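PDB 3MC1: predicted phosphatase, HAD family, which probably hydrolyses phosphate esters at a metal-dependent site of the haloacid dehalogenase type, although its natural substrate is not established. Local coordinates for residues A[5-10]-A[103-108]; A[161-166]-A[179-184]. One frame throughout, in Å; residues are numbered along the deposited sequence.

Interaction 1: residues A[5-10]-A[103-108]; sequences NYVLFD and FHLVVA. With NA (sodium ion), chain C.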
# COMPACT_ATOMS: atom_id res chain seq x y z
N ASN A 5 -11.48 -14.32 9.54
CA ASN A 5 -11.13 -13.43 10.64
C ASN A 5 -10.11 -12.33 10.38
O ASN A 5 -9.97 -11.41 11.19
CB ASN A 5 -10.63 -14.28 11.81
CG ASN A 5 -11.69 -15.19 12.37
OD1 ASN A 5 -12.66 -14.74 12.99
ND2 ASN A 5 -11.53 -16.49 12.15
N TYR A 6 -9.39 -12.42 9.27
CA TYR A 6 -8.36 -11.43 8.98
C TYR A 6 -8.60 -10.58 7.75
O TYR A 6 -9.09 -11.05 6.73
CB TYR A 6 -7.01 -12.13 8.86
CG TYR A 6 -6.48 -12.68 10.16
CD1 TYR A 6 -5.60 -11.94 10.95
CD2 TYR A 6 -6.83 -13.97 10.58
CE1 TYR A 6 -5.07 -12.46 12.13
CE2 TYR A 6 -6.30 -14.50 11.76
CZ TYR A 6 -5.42 -13.75 12.52
OH TYR A 6 -4.89 -14.29 13.67
N VAL A 7 -8.24 -9.30 7.88
CA VAL A 7 -8.38 -8.36 6.79
C VAL A 7 -7.03 -7.63 6.64
O VAL A 7 -6.62 -6.89 7.54
CB VAL A 7 -9.48 -7.31 7.10
CG1 VAL A 7 -9.64 -6.38 5.91
CG2 VAL A 7 -10.82 -8.00 7.43
N LEU A 8 -6.35 -7.87 5.53
CA LEU A 8 -5.07 -7.22 5.24
C LEU A 8 -5.33 -5.99 4.35
O LEU A 8 -6.15 -6.04 3.43
CB LEU A 8 -4.12 -8.18 4.53
CG LEU A 8 -3.32 -9.16 5.41
CD1 LEU A 8 -4.27 -10.09 6.17
CD2 LEU A 8 -2.35 -9.97 4.53
N PHE A 9 -4.63 -4.90 4.64
CA PHE A 9 -4.78 -3.64 3.90
C PHE A 9 -3.43 -3.15 3.41
O PHE A 9 -2.42 -3.31 4.11
CB PHE A 9 -5.30 -2.52 4.82
CG PHE A 9 -6.71 -2.71 5.34
CD1 PHE A 9 -7.78 -2.11 4.69
CD2 PHE A 9 -6.94 -3.40 6.52
CE1 PHE A 9 -9.08 -2.20 5.22
CE2 PHE A 9 -8.23 -3.50 7.06
CZ PHE A 9 -9.30 -2.89 6.42
N ASP A 10 -3.41 -2.55 2.23
CA ASP A 10 -2.17 -1.93 1.78
C ASP A 10 -2.25 -0.58 2.48
O ASP A 10 -3.29 -0.26 3.08
CB ASP A 10 -2.14 -1.75 0.26
CG ASP A 10 -0.83 -1.14 -0.21
OD1 ASP A 10 0.23 -1.48 0.36
OD2 ASP A 10 -0.86 -0.32 -1.16
N PHE A 103 -13.01 -8.62 13.65
CA PHE A 103 -11.97 -8.83 12.64
C PHE A 103 -10.58 -8.48 13.20
O PHE A 103 -10.45 -7.59 14.04
CB PHE A 103 -12.22 -7.93 11.42
CG PHE A 103 -13.32 -8.40 10.51
CD1 PHE A 103 -13.17 -9.57 9.77
CD2 PHE A 103 -14.49 -7.66 10.37
CE1 PHE A 103 -14.17 -9.99 8.90
CE2 PHE A 103 -15.50 -8.07 9.50
CZ PHE A 103 -15.34 -9.24 8.75
N HIS A 104 -9.56 -9.20 12.74
CA HIS A 104 -8.19 -8.90 13.13
C HIS A 104 -7.66 -8.16 11.90
O HIS A 104 -7.72 -8.69 10.79
CB HIS A 104 -7.38 -10.18 13.35
CG HIS A 104 -7.71 -10.90 14.62
ND1 HIS A 104 -8.90 -11.59 14.80
CD2 HIS A 104 -7.03 -11.01 15.79
CE1 HIS A 104 -8.93 -12.09 16.02
NE2 HIS A 104 -7.81 -11.75 16.64
N LEU A 105 -7.15 -6.95 12.10
CA LEU A 105 -6.67 -6.13 10.99
C LEU A 105 -5.15 -6.12 10.87
O LEU A 105 -4.45 -6.03 11.88
CB LEU A 105 -7.20 -4.69 11.14
CG LEU A 105 -8.69 -4.54 11.48
CD1 LEU A 105 -9.10 -3.06 11.57
CD2 LEU A 105 -9.53 -5.24 10.42
N VAL A 106 -4.66 -6.21 9.63
CA VAL A 106 -3.22 -6.24 9.38
C VAL A 106 -2.84 -5.35 8.20
O VAL A 106 -3.60 -5.23 7.24
CB VAL A 106 -2.75 -7.70 9.04
CG1 VAL A 106 -1.24 -7.74 8.79
CG2 VAL A 106 -3.11 -8.66 10.19
N VAL A 107 -1.69 -4.70 8.28
CA VAL A 107 -1.24 -3.89 7.16
C VAL A 107 -0.18 -4.72 6.45
O VAL A 107 0.75 -5.23 7.08
CB VAL A 107 -0.60 -2.54 7.59
CG1 VAL A 107 0.05 -1.87 6.37
CG2 VAL A 107 -1.66 -1.61 8.17
N ALA A 108 -0.33 -4.89 5.15
CA ALA A 108 0.61 -5.64 4.33
C ALA A 108 0.95 -4.67 3.20
O ALA A 108 0.13 -4.46 2.30
CB ALA A 108 -0.04 -6.90 3.79
NA NA C . -1.53 1.07 -2.60
O HOH W 1 -1.25 2.91 -4.07
O HOH W 2 -0.65 -0.52 -3.86
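One face of the Y6 ring is covered by H104, whose CB lies 3.5 Å from Y6 CD1 and whose CG also sits over that face, while V106 CG2 comes to the ring's edge. On the opposite side of the sheet the F9 ring receives L105 CD2 at its edge, 4.0 Å from F9 CE2. The rim of the F103 ring faces N5 O; V7 CG2, anti to the carbonyl carbon, is the branch that meets F103 CD1, obliquely and at 3.7 Å. Beta-branched V7 and V106 suit extended strands. L8 and V106 lie side by side, with L8 CG 4.0 Å from V106 CB, and A108 offers only its CB, which L8 CD2 meets at 3.9 Å. Five backbone hydrogen bonds, of the parallel-strand pattern, begin with H104 N to N5 O (2.7 Å, 172° at the hydrogen). Apolar side chains and paired amides thus make a largely buried strand pair that leads into D10. Its OD2 binds the sodium ion at 2.1 Å, alongside D12 and D167, while T109 OG1 holds OD1. D10 and D12 fit the DxDx(T/V) signature of HAD enzymes, so the pair probably positions the active-site carboxylate.

Interaction 2: residues A[161-166]-A[179-184]; sequences DAIMIG and NLPSIG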
# COMPACT_ATOMS: atom_id res chain seq x y z
N ASP A 161 -8.94 -17.73 5.62
CA ASP A 161 -9.33 -16.93 6.78
C ASP A 161 -8.94 -15.45 6.64
O ASP A 161 -8.89 -14.72 7.62
CB ASP A 161 -8.70 -17.53 8.03
CG ASP A 161 -9.31 -16.99 9.31
OD1 ASP A 161 -10.54 -16.77 9.33
OD2 ASP A 161 -8.57 -16.80 10.29
N ALA A 162 -8.68 -15.01 5.41
CA ALA A 162 -8.27 -13.63 5.20
C ALA A 162 -8.53 -13.13 3.79
O ALA A 162 -8.68 -13.92 2.86
CB ALA A 162 -6.80 -13.48 5.54
N ILE A 163 -8.58 -11.81 3.66
CA ILE A 163 -8.77 -11.16 2.37
C ILE A 163 -7.76 -10.01 2.28
O ILE A 163 -7.24 -9.55 3.29
CB ILE A 163 -10.19 -10.58 2.23
CG1 ILE A 163 -10.42 -9.50 3.29
CG2 ILE A 163 -11.24 -11.70 2.39
CD1 ILE A 163 -11.67 -8.64 3.03
N MSE A 164 -7.49 -9.55 1.06
CA MSE A 164 -6.55 -8.46 0.84
C MSE A 164 -7.26 -7.25 0.23
O MSE A 164 -8.01 -7.40 -0.73
CB MSE A 164 -5.43 -8.93 -0.09
CG MSE A 164 -4.42 -7.86 -0.48
SE MSE A 164 -3.42 -7.18 1.04
CE MSE A 164 -2.69 -5.57 0.21
N ILE A 165 -7.05 -6.08 0.81
CA ILE A 165 -7.66 -4.85 0.30
C ILE A 165 -6.55 -3.96 -0.27
O ILE A 165 -5.58 -3.65 0.44
CB ILE A 165 -8.40 -4.06 1.42
CG1 ILE A 165 -9.70 -4.78 1.85
CG2 ILE A 165 -8.84 -2.70 0.87
CD1 ILE A 165 -9.56 -6.22 2.14
N GLY A 166 -6.70 -3.54 -1.53
CA GLY A 166 -5.69 -2.69 -2.16
C GLY A 166 -6.29 -1.87 -3.29
O GLY A 166 -7.44 -2.10 -3.69
N ASN A 179 -3.19 -16.98 -2.61
CA ASN A 179 -4.50 -17.61 -2.56
C ASN A 179 -5.52 -16.87 -1.71
O ASN A 179 -6.34 -17.48 -1.02
CB ASN A 179 -4.37 -19.05 -2.07
CG ASN A 179 -3.64 -19.91 -3.07
OD1 ASN A 179 -3.99 -19.94 -4.25
ND2 ASN A 179 -2.62 -20.62 -2.60
N LEU A 180 -5.47 -15.55 -1.78
CA LEU A 180 -6.40 -14.73 -1.02
C LEU A 180 -7.33 -13.96 -1.93
O LEU A 180 -6.93 -13.48 -2.99
CB LEU A 180 -5.65 -13.70 -0.17
CG LEU A 180 -4.75 -14.11 0.98
CD1 LEU A 180 -4.17 -12.85 1.60
CD2 LEU A 180 -5.56 -14.90 2.01
N PRO A 181 -8.60 -13.85 -1.53
CA PRO A 181 -9.52 -13.09 -2.38
C PRO A 181 -9.10 -11.64 -2.15
O PRO A 181 -8.49 -11.32 -1.12
CB PRO A 181 -10.88 -13.39 -1.78
CG PRO A 181 -10.57 -13.63 -0.34
CD PRO A 181 -9.31 -14.45 -0.38
N SER A 182 -9.39 -10.78 -3.12
CA SER A 182 -9.03 -9.39 -3.00
C SER A 182 -10.17 -8.45 -3.32
O SER A 182 -11.02 -8.75 -4.17
CB SER A 182 -7.85 -9.08 -3.92
OG SER A 182 -8.15 -9.41 -5.27
N ILE A 183 -10.21 -7.33 -2.61
CA ILE A 183 -11.19 -6.30 -2.85
C ILE A 183 -10.35 -5.11 -3.31
O ILE A 183 -9.49 -4.62 -2.57
CB ILE A 183 -11.94 -5.86 -1.59
CG1 ILE A 183 -12.71 -7.03 -0.97
CG2 ILE A 183 -12.92 -4.73 -1.96
CD1 ILE A 183 -13.49 -6.64 0.29
N GLY A 184 -10.57 -4.66 -4.54
CA GLY A 184 -9.84 -3.53 -5.04
C GLY A 184 -10.67 -2.28 -4.82
O GLY A 184 -11.90 -2.33 -4.95
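Strands 162-166 and 182-184 run parallel, 19° apart in direction, joined by bonds from M164 N to P181 O, from I183 N to M164 O (2.9 Å) and from G166 N to I183 O. Continued one step back, this register would bring the nitrogen of residue 181 to A162 O; P181 has no N-H to give, and its CD instead lies 3.3 Å from that oxygen. The same carbonyl is approached by L180 CD2, a methyl that also packs on A162 CB. On the face of I165 and I183, I163 crosses P181 at about a right angle, and I163 CG2 presses on P181 CG at 3.4 Å, tighter than a usual carbon contact. I163 CG1 stands between the backbone N and the carbonyl carbon (chi1 63°), and from there the chain carries CD1 to I183 CD1, 3.8 Å away. The branched isoleucines meet one another on this face. On the other face selenomethionine M164 bends at chi2 and reaches helices 144-155 and 169-176; its long, unbranched chain can bend to touch both, while compact S182 lies against V172 and A175. At the G166-G184 pair, G184 CA makes a CA-H...O contact of 3.1 Å with G166 O. Helix 169-176 links the two strands and ends in a Schellman motif, N179 taking the positive phi. The whole is a beta-alpha-beta unit of the Rossmann-like HAD core, with G166 leading directly into D167 of the sodium site.

Overall arrangement
Both contacts are buried parallel strand pairs of one sheet, and strands 6-9 and 162-166, adjacent within it, join them: L8 O accepts I165 N, and at the entry end N5 N binds D161 OD1. Interaction 1 pairs strands 93 residues apart, with long helical segments between, whereas interaction 2 closes a short local crossover through helix 169-176. Aromatic rings mark interaction 1, some partly exposed at its beginning; interaction 2 relies on aliphatic branches, a proline and glycines. At their carboxyl ends the two converge on the sodium ion, interaction 1 through D10 itself and interaction 2 through the approach to D167, as in the HAD-type active site.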